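PDB 5NNL: inactive dihydroorotase-like domain from Chaetomium thermophilum, which belongs to the dihydroorotase-like family as an inactive member, is built as an alpha/beta barrel with an accessory beta sheet, and is probably without enzymatic activity. Local coordinates for residues Leu210-Phe216 against Tyr259-Leu264; Ser183-Ser187 against Gln203-Trp207. All coordinates share one frame. Residues are numbered along the deposited sequence.

Interaction 1: residues Leu210-Phe216 against Tyr259-Leu264; sequences LPIIDVF and YVKTRL
The guanidinium of R263 grips one backbone carbonyl: NE and NH2 both donate to I213 O, at 2.7 and 2.8 Å. Y259 (chi1 t), one turn earlier on the same helix, donates OH to L210 O at 2.7 Å. The third tie is backbone to backbone, F216 N to R263 O at 3.0 Å and nearly linear (167°); R263 O, in the wider pi-type turn at 262-264, accepts this bond. Residues 210-212 have helical angles, 213-214 bend the chain, and 215-216 are extended; the closest CA pair is V215/R263, 4.2 Å. R263, with chi1 off-well at -92° and chi2 p, lays CG over the F216 ring, 4.2 Å from its centroid, a CH-pi contact. F216 CZ meets Y259 CE1 at 3.5 Å, and F216 CB meets L264 CD2 at 3.8 Å. Strand 215-217 pairs with 175-180, while L264 bonds through its backbone to I10, so helix 257-271 spans the seam between the last and first parallel strands (215-217 and 3-11), consistent with this family's alpha/beta barrel.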
ATOM      1  N   LEU A 210      -2.350  -2.968 -17.331  1.00 29.66           N
ATOM      2  CA  LEU A 210      -1.576  -3.754 -16.375  1.00 34.08           C
ATOM      3  C   LEU A 210      -0.068  -3.700 -16.608  1.00 31.30           C
ATOM      4  O   LEU A 210       0.676  -3.668 -15.618  1.00 30.77           O
ATOM      5  CB  LEU A 210      -2.069  -5.208 -16.386  1.00 31.45           C
ATOM      6  CG  LEU A 210      -3.471  -5.428 -15.819  1.00 33.24           C
ATOM      7  CD1 LEU A 210      -3.908  -6.874 -16.032  1.00 39.54           C
ATOM      8  CD2 LEU A 210      -3.536  -5.074 -14.353  1.00 37.73           C
ATOM      9  N   PRO A 211       0.445  -3.708 -17.844  1.00 32.86           N
ATOM     10  CA  PRO A 211       1.897  -3.521 -18.022  1.00 33.16           C
ATOM     11  C   PRO A 211       2.405  -2.212 -17.448  1.00 38.23           C
ATOM     12  O   PRO A 211       3.562  -2.137 -17.012  1.00 41.73           O
ATOM     13  CB  PRO A 211       2.070  -3.571 -19.548  1.00 38.39           C
ATOM     14  CG  PRO A 211       0.899  -4.354 -20.030  1.00 37.78           C
ATOM     15  CD  PRO A 211      -0.231  -3.997 -19.117  1.00 35.26           C
ATOM     16  N   ILE A 212       1.565  -1.177 -17.431  1.00 35.78           N
ATOM     17  CA  ILE A 212       1.965   0.129 -16.919  1.00 35.75           C
ATOM     18  C   ILE A 212       1.943   0.153 -15.399  1.00 32.97           C
ATOM     19  O   ILE A 212       2.673   0.930 -14.776  1.00 29.98           O
ATOM     20  CB  ILE A 212       1.045   1.218 -17.503  1.00 34.46           C
ATOM     21  CG1 ILE A 212       1.107   1.213 -19.035  1.00 34.58           C
ATOM     22  CG2 ILE A 212       1.377   2.602 -16.928  1.00 36.44           C
ATOM     23  CD1 ILE A 212       2.506   1.190 -19.621  1.00 36.91           C
ATOM     24  N   ILE A 213       1.108  -0.672 -14.779  1.00 33.26           N
ATOM     25  CA  ILE A 213       0.989  -0.693 -13.328  1.00 31.47           C
ATOM     26  C   ILE A 213       2.120  -1.549 -12.772  1.00 31.48           C
ATOM     27  O   ILE A 213       2.216  -2.743 -13.075  1.00 30.73           O
ATOM     28  CB  ILE A 213      -0.387  -1.222 -12.899  1.00 30.87           C
ATOM     29  CG1 ILE A 213      -1.494  -0.427 -13.602  1.00 33.57           C
ATOM     30  CG2 ILE A 213      -0.545  -1.131 -11.390  1.00 29.40           C
ATOM     31  CD1 ILE A 213      -2.881  -0.996 -13.428  1.00 30.35           C
ATOM     32  N   ASP A 214       2.985  -0.936 -11.970  1.00 31.01           N
ATOM     33  CA  ASP A 214       4.164  -1.612 -11.444  1.00 30.13           C
ATOM     34  C   ASP A 214       3.880  -2.383 -10.164  1.00 28.07           C
ATOM     35  O   ASP A 214       4.514  -3.416  -9.923  1.00 28.08           O
ATOM     36  CB  ASP A 214       5.275  -0.587 -11.188  1.00 31.53           C
ATOM     37  CG  ASP A 214       5.646   0.191 -12.437  1.00 33.59           C
ATOM     38  OD1 ASP A 214       6.264  -0.395 -13.352  1.00 35.53           O
ATOM     39  OD2 ASP A 214       5.290   1.386 -12.521  1.00 33.34           O
ATOM     40  N   VAL A 215       2.923  -1.923  -9.355  1.00 27.04           N
ATOM     41  CA  VAL A 215       2.727  -2.431  -8.003  1.00 27.31           C
ATOM     42  C   VAL A 215       1.241  -2.525  -7.684  1.00 26.22           C
ATOM     43  O   VAL A 215       0.436  -1.695  -8.115  1.00 23.57           O
ATOM     44  CB  VAL A 215       3.433  -1.524  -6.967  1.00 26.49           C
ATOM     45  CG1 VAL A 215       3.140  -1.981  -5.537  1.00 27.11           C
ATOM     46  CG2 VAL A 215       4.927  -1.483  -7.221  1.00 30.10           C
ATOM     47  N   PHE A 216       0.884  -3.547  -6.910  1.00 23.47           N
ATOM     48  CA  PHE A 216      -0.409  -3.613  -6.247  1.00 25.01           C
ATOM     49  C   PHE A 216      -0.231  -3.224  -4.787  1.00 28.30           C
ATOM     50  O   PHE A 216       0.736  -3.637  -4.139  1.00 28.16           O
ATOM     51  CB  PHE A 216      -1.016  -5.018  -6.321  1.00 27.89           C
ATOM     52  CG  PHE A 216      -1.559  -5.392  -7.675  1.00 27.90           C
ATOM     53  CD1 PHE A 216      -2.263  -4.482  -8.445  1.00 27.31           C
ATOM     54  CD2 PHE A 216      -1.379  -6.672  -8.164  1.00 28.74           C
ATOM     55  CE1 PHE A 216      -2.764  -4.844  -9.679  1.00 31.16           C
ATOM     56  CE2 PHE A 216      -1.879  -7.037  -9.394  1.00 28.60           C
ATOM     57  CZ  PHE A 216      -2.570  -6.128 -10.151  1.00 26.24           C
ATOM     58  N   TYR A 259       2.948 -12.186 -12.720  1.00 28.95           N
ATOM     59  CA  TYR A 259       2.496 -10.802 -12.627  1.00 29.06           C
ATOM     60  C   TYR A 259       2.164 -10.443 -11.185  1.00 28.47           C
ATOM     61  O   TYR A 259       2.638  -9.432 -10.657  1.00 27.06           O
ATOM     62  CB  TYR A 259       1.282 -10.570 -13.530  1.00 29.34           C
ATOM     63  CG  TYR A 259       0.866  -9.120 -13.566  1.00 27.29           C
ATOM     64  CD1 TYR A 259       0.017  -8.599 -12.598  1.00 29.27           C
ATOM     65  CD2 TYR A 259       1.339  -8.266 -14.551  1.00 28.59           C
ATOM     66  CE1 TYR A 259      -0.358  -7.273 -12.614  1.00 29.83           C
ATOM     67  CE2 TYR A 259       0.967  -6.932 -14.579  1.00 31.44           C
ATOM     68  CZ  TYR A 259       0.118  -6.441 -13.603  1.00 31.12           C
ATOM     69  OH  TYR A 259      -0.263  -5.121 -13.610  1.00 31.79           O
ATOM     70  N   VAL A 260       1.352 -11.270 -10.531  1.00 27.07           N
ATOM     71  CA  VAL A 260       1.002 -11.031  -9.136  1.00 29.22           C
ATOM     72  C   VAL A 260       2.259 -10.959  -8.278  1.00 30.34           C
ATOM     73  O   VAL A 260       2.403 -10.072  -7.428  1.00 27.57           O
ATOM     74  CB  VAL A 260       0.037 -12.121  -8.641  1.00 28.99           C
ATOM     75  CG1 VAL A 260      -0.248 -11.956  -7.169  1.00 28.98           C
ATOM     76  CG2 VAL A 260      -1.259 -12.068  -9.442  1.00 29.30           C
ATOM     77  N   LYS A 261       3.189 -11.896  -8.484  1.00 28.42           N
ATOM     78  CA  LYS A 261       4.411 -11.904  -7.684  1.00 28.15           C
ATOM     79  C   LYS A 261       5.206 -10.621  -7.888  1.00 28.65           C
ATOM     80  O   LYS A 261       5.640  -9.987  -6.920  1.00 27.70           O
ATOM     81  CB  LYS A 261       5.272 -13.121  -8.024  1.00 30.74           C
ATOM     82  CG  LYS A 261       6.489 -13.263  -7.109  1.00 32.14           C
ATOM     83  CD  LYS A 261       7.310 -14.512  -7.405  1.00 36.74           C
ATOM     84  CE  LYS A 261       8.309 -14.281  -8.527  1.00 36.65           C
ATOM     85  NZ  LYS A 261       9.453 -13.427  -8.099  1.00 42.65           N
ATOM     86  N   THR A 262       5.402 -10.215  -9.145  1.00 27.81           N
ATOM     87  CA  THR A 262       6.178  -9.006  -9.405  1.00 30.61           C
ATOM     88  C   THR A 262       5.496  -7.778  -8.815  1.00 28.63           C
ATOM     89  O   THR A 262       6.169  -6.859  -8.337  1.00 31.96           O
ATOM     90  CB  THR A 262       6.395  -8.816 -10.908  1.00 28.90           C
ATOM     91  OG1 THR A 262       5.132  -8.817 -11.581  1.00 29.73           O
ATOM     92  CG2 THR A 262       7.284  -9.911 -11.481  1.00 28.97           C
ATOM     93  N   ARG A 263       4.163  -7.742  -8.836  1.00 27.34           N
ATOM     94  CA  ARG A 263       3.437  -6.584  -8.331  1.00 27.99           C
ATOM     95  C   ARG A 263       3.344  -6.555  -6.809  1.00 27.41           C
ATOM     96  O   ARG A 263       3.035  -5.498  -6.246  1.00 26.87           O
ATOM     97  CB  ARG A 263       2.036  -6.538  -8.948  1.00 26.01           C
ATOM     98  CG  ARG A 263       1.963  -5.713 -10.225  1.00 26.83           C
ATOM     99  CD  ARG A 263       3.008  -6.138 -11.246  1.00 29.48           C
ATOM    100  NE  ARG A 263       3.059  -5.226 -12.383  1.00 33.15           N
ATOM    101  CZ  ARG A 263       3.825  -5.409 -13.453  1.00 30.78           C
ATOM    102  NH1 ARG A 263       4.600  -6.478 -13.542  1.00 30.45           N
ATOM    103  NH2 ARG A 263       3.806  -4.526 -14.440  1.00 29.90           N
ATOM    104  N   LEU A 264       3.611  -7.673  -6.135  1.00 26.93           N
ATOM    105  CA  LEU A 264       3.570  -7.735  -4.677  1.00 27.47           C
ATOM    106  C   LEU A 264       4.917  -8.099  -4.066  1.00 27.26           C
ATOM    107  O   LEU A 264       4.989  -8.360  -2.857  1.00 25.01           O
ATOM    108  CB  LEU A 264       2.495  -8.726  -4.220  1.00 26.62           C
ATOM    109  CG  LEU A 264       1.048  -8.260  -4.393  1.00 25.26           C
ATOM    110  CD1 LEU A 264       0.069  -9.353  -3.987  1.00 27.36           C
ATOM    111  CD2 LEU A 264       0.773  -6.981  -3.597  1.00 25.56           C
TER

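Interaction 2: residues Ser183-Ser187 against Gln203-Trp207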
ATOM      1  N   SER A 183      -9.700  -1.580  -6.244  1.00 28.14           N
ATOM      2  CA  SER A 183     -10.050  -0.792  -7.421  1.00 26.80           C
ATOM      3  C   SER A 183     -10.311  -1.668  -8.640  1.00 30.11           C
ATOM      4  O   SER A 183     -11.090  -1.284  -9.520  1.00 28.41           O
ATOM      5  CB  SER A 183      -8.938   0.207  -7.738  1.00 27.65           C
ATOM      6  OG  SER A 183      -8.821   1.195  -6.732  1.00 32.63           O
ATOM      7  N   LEU A 184      -9.663  -2.832  -8.726  1.00 30.76           N
ATOM      8  CA  LEU A 184      -9.833  -3.697  -9.887  1.00 29.62           C
ATOM      9  C   LEU A 184     -11.098  -4.542  -9.822  1.00 32.61           C
ATOM     10  O   LEU A 184     -11.509  -5.090 -10.851  1.00 30.81           O
ATOM     11  CB  LEU A 184      -8.621  -4.618 -10.043  1.00 28.42           C
ATOM     12  CG  LEU A 184      -7.283  -3.980 -10.432  1.00 30.40           C
ATOM     13  CD1 LEU A 184      -6.241  -5.055 -10.682  1.00 31.96           C
ATOM     14  CD2 LEU A 184      -7.413  -3.081 -11.658  1.00 33.50           C
ATOM     15  N   PHE A 185     -11.728  -4.652  -8.652  1.00 33.85           N
ATOM     16  CA  PHE A 185     -12.867  -5.540  -8.468  1.00 34.95           C
ATOM     17  C   PHE A 185     -14.096  -4.843  -7.899  1.00 37.56           C
ATOM     18  O   PHE A 185     -15.112  -5.510  -7.666  1.00 39.28           O
ATOM     19  CB  PHE A 185     -12.469  -6.709  -7.561  1.00 33.33           C
ATOM     20  CG  PHE A 185     -11.267  -7.453  -8.047  1.00 33.80           C
ATOM     21  CD1 PHE A 185     -11.394  -8.436  -9.010  1.00 33.17           C
ATOM     22  CD2 PHE A 185     -10.006  -7.161  -7.550  1.00 33.23           C
ATOM     23  CE1 PHE A 185     -10.292  -9.116  -9.468  1.00 28.83           C
ATOM     24  CE2 PHE A 185      -8.895  -7.843  -8.002  1.00 30.58           C
ATOM     25  CZ  PHE A 185      -9.038  -8.821  -8.963  1.00 31.54           C
ATOM     26  N   LEU A 186     -14.035  -3.529  -7.672  1.00 35.49           N
ATOM     27  CA  LEU A 186     -15.179  -2.734  -7.244  1.00 35.13           C
ATOM     28  C   LEU A 186     -15.199  -1.440  -8.041  1.00 36.50           C
ATOM     29  O   LEU A 186     -14.153  -0.817  -8.242  1.00 32.82           O
ATOM     30  CB  LEU A 186     -15.128  -2.401  -5.747  1.00 36.46           C
ATOM     31  CG  LEU A 186     -15.151  -3.569  -4.763  1.00 36.66           C
ATOM     32  CD1 LEU A 186     -14.780  -3.074  -3.381  1.00 39.11           C
ATOM     33  CD2 LEU A 186     -16.512  -4.239  -4.739  1.00 39.59           C
ATOM     34  N   SER A 187     -16.393  -1.034  -8.480  1.00 34.64           N
ATOM     35  CA  SER A 187     -16.564   0.176  -9.276  1.00 36.69           C
ATOM     36  C   SER A 187     -17.816   0.912  -8.805  1.00 41.22           C
ATOM     37  O   SER A 187     -18.529   0.460  -7.905  1.00 40.73           O
ATOM     38  CB  SER A 187     -16.655  -0.153 -10.771  1.00 36.78           C
ATOM     39  OG  SER A 187     -17.928  -0.680 -11.104  1.00 39.49           O
ATOM     40  N   GLN A 203     -12.187   1.507 -14.521  1.00 30.98           N
ATOM     41  CA  GLN A 203     -11.701   0.190 -14.125  1.00 32.55           C
ATOM     42  C   GLN A 203     -11.223  -0.607 -15.335  1.00 33.59           C
ATOM     43  O   GLN A 203     -10.194  -1.290 -15.271  1.00 27.86           O
ATOM     44  CB  GLN A 203     -12.800  -0.569 -13.386  1.00 32.83           C
ATOM     45  CG  GLN A 203     -12.322  -1.820 -12.675  1.00 33.33           C
ATOM     46  CD  GLN A 203     -13.472  -2.651 -12.149  1.00 32.63           C
ATOM     47  OE1 GLN A 203     -14.060  -3.446 -12.878  1.00 36.09           O
ATOM     48  NE2 GLN A 203     -13.809  -2.462 -10.883  1.00 34.16           N
ATOM     49  N   GLU A 204     -11.963  -0.533 -16.442  1.00 33.24           N
ATOM     50  CA  GLU A 204     -11.539  -1.228 -17.656  0.51 35.51           C
ATOM     51  C   GLU A 204     -10.223  -0.672 -18.166  1.00 34.00           C
ATOM     52  O   GLU A 204      -9.355  -1.424 -18.634  1.00 33.81           O
ATOM     53  CB  GLU A 204     -12.629  -1.106 -18.723  0.51 39.63           C
ATOM     54  CG  GLU A 204     -12.366  -1.908 -19.991  0.51 43.24           C
ATOM     55  CD  GLU A 204     -13.407  -1.650 -21.066  0.51 45.64           C
ATOM     56  OE1 GLU A 204     -14.602  -1.524 -20.723  0.51 52.19           O
ATOM     57  OE2 GLU A 204     -13.027  -1.567 -22.253  0.51 45.90           O
ATOM     58  N   ALA A 205     -10.044   0.652 -18.095  1.00 30.50           N
ATOM     59  CA  ALA A 205      -8.775   1.246 -18.488  1.00 30.69           C
ATOM     60  C   ALA A 205      -7.634   0.723 -17.623  1.00 31.40           C
ATOM     61  O   ALA A 205      -6.512   0.550 -18.112  1.00 30.80           O
ATOM     62  CB  ALA A 205      -8.862   2.769 -18.405  1.00 33.19           C
ATOM     63  N   LEU A 206      -7.903   0.445 -16.346  1.00 26.97           N
ATOM     64  CA  LEU A 206      -6.871  -0.101 -15.470  1.00 30.88           C
ATOM     65  C   LEU A 206      -6.482  -1.514 -15.893  1.00 31.22           C
ATOM     66  O   LEU A 206      -5.293  -1.846 -15.971  1.00 32.53           O
ATOM     67  CB  LEU A 206      -7.355  -0.090 -14.019  1.00 29.99           C
ATOM     68  CG  LEU A 206      -7.631   1.278 -13.383  1.00 30.57           C
ATOM     69  CD1 LEU A 206      -8.151   1.097 -11.968  1.00 27.61           C
ATOM     70  CD2 LEU A 206      -6.386   2.155 -13.385  1.00 27.51           C
ATOM     71  N   TRP A 207      -7.475  -2.363 -16.164  1.00 30.55           N
ATOM     72  CA  TRP A 207      -7.186  -3.720 -16.616  1.00 30.89           C
ATOM     73  C   TRP A 207      -6.424  -3.723 -17.932  1.00 32.76           C
ATOM     74  O   TRP A 207      -5.607  -4.621 -18.175  1.00 35.61           O
ATOM     75  CB  TRP A 207      -8.485  -4.513 -16.747  1.00 30.76           C
ATOM     76  CG  TRP A 207      -8.966  -5.040 -15.432  1.00 33.12           C
ATOM     77  CD1 TRP A 207      -9.916  -4.490 -14.621  1.00 33.05           C
ATOM     78  CD2 TRP A 207      -8.502  -6.219 -14.768  1.00 29.92           C
ATOM     79  NE1 TRP A 207     -10.073  -5.259 -13.490  1.00 33.20           N
ATOM     80  CE2 TRP A 207      -9.216  -6.326 -13.557  1.00 32.40           C
ATOM     81  CE3 TRP A 207      -7.555  -7.197 -15.082  1.00 32.70           C
ATOM     82  CZ2 TRP A 207      -9.010  -7.375 -12.659  1.00 32.04           C
ATOM     83  CZ3 TRP A 207      -7.351  -8.234 -14.191  1.00 36.11           C
ATOM     84  CH2 TRP A 207      -8.076  -8.316 -12.995  1.00 33.13           C
TER
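Two side chains one turn apart on helix 200-207, Q203 and W207, reach across to backbone carbonyls of the short, weakly bonded helix 181-185, so that the contact joins the two short helices that follow parallel strand 175-180. W207 NE1 donates to L184 O at 3.0 Å (159°), and Q203 NE2 to S183 O at a longer 3.3 Å (142°). Q203 stretches through chi1 t and chi2 t, then turns its amide by chi3 of 84°; this sets NE2 near the extended residues 186-187 that follow the helix, 3.7 Å from S187 CB, while Q203 CD lies 3.4 Å from L184 O. W207 takes chi1 m with chi2 near 98°, swinging an indole that starts out sideways across toward residues 184 and 185.

L184 (m, t) packs against both L206 and W207. Its CD2 sits over the five-membered ring of W207, 4.1 Å from the centroid and 18° off the normal, a CH-pi contact, and also packs on L206 CB at 3.8 Å. The CA-to-CB bond of F185 points away, yet chi1 m brings the ring back so that the edge of W207 approaches its face in an offset edge-to-face pair, centroids 5.8 Å apart and planes at 83°, with F185 CE1 3.9 Å from W207 CZ2. R254 adds a cation-pi contact to W207 and also touches F185.

Polar and apolar roles thus fall on the same residue: W207 satisfies a carbonyl with its pyrrole nitrogen while its rings pack against L184 and F185. Side-chain donors therefore pin the backbone of one short helix to the other, and aromatic and leucine packing lies beside those bonds.

Strand 175-180 runs directly into helix 181-185, and interaction 2 closes the loop that follows by joining this helix to helix 200-207; the 15 intervening residues carry the C191-C194 disulfide. The chain then turns into 210-216, where interaction 1 opens and, 42 residues later, closes on helix 257-271 after passing helices 221-228 and 242-251. The two contacts are in series, neither nested nor crossed, with centres about 14 Å apart. They nevertheless touch: I213 CD1 lies 3.6 Å from L206 O, and F216 CE1 lies 3.6 Å from L184 CD1. The short helices after strand 175-180, strand 215-217 and helix 257-271 thus form one continuous packed region.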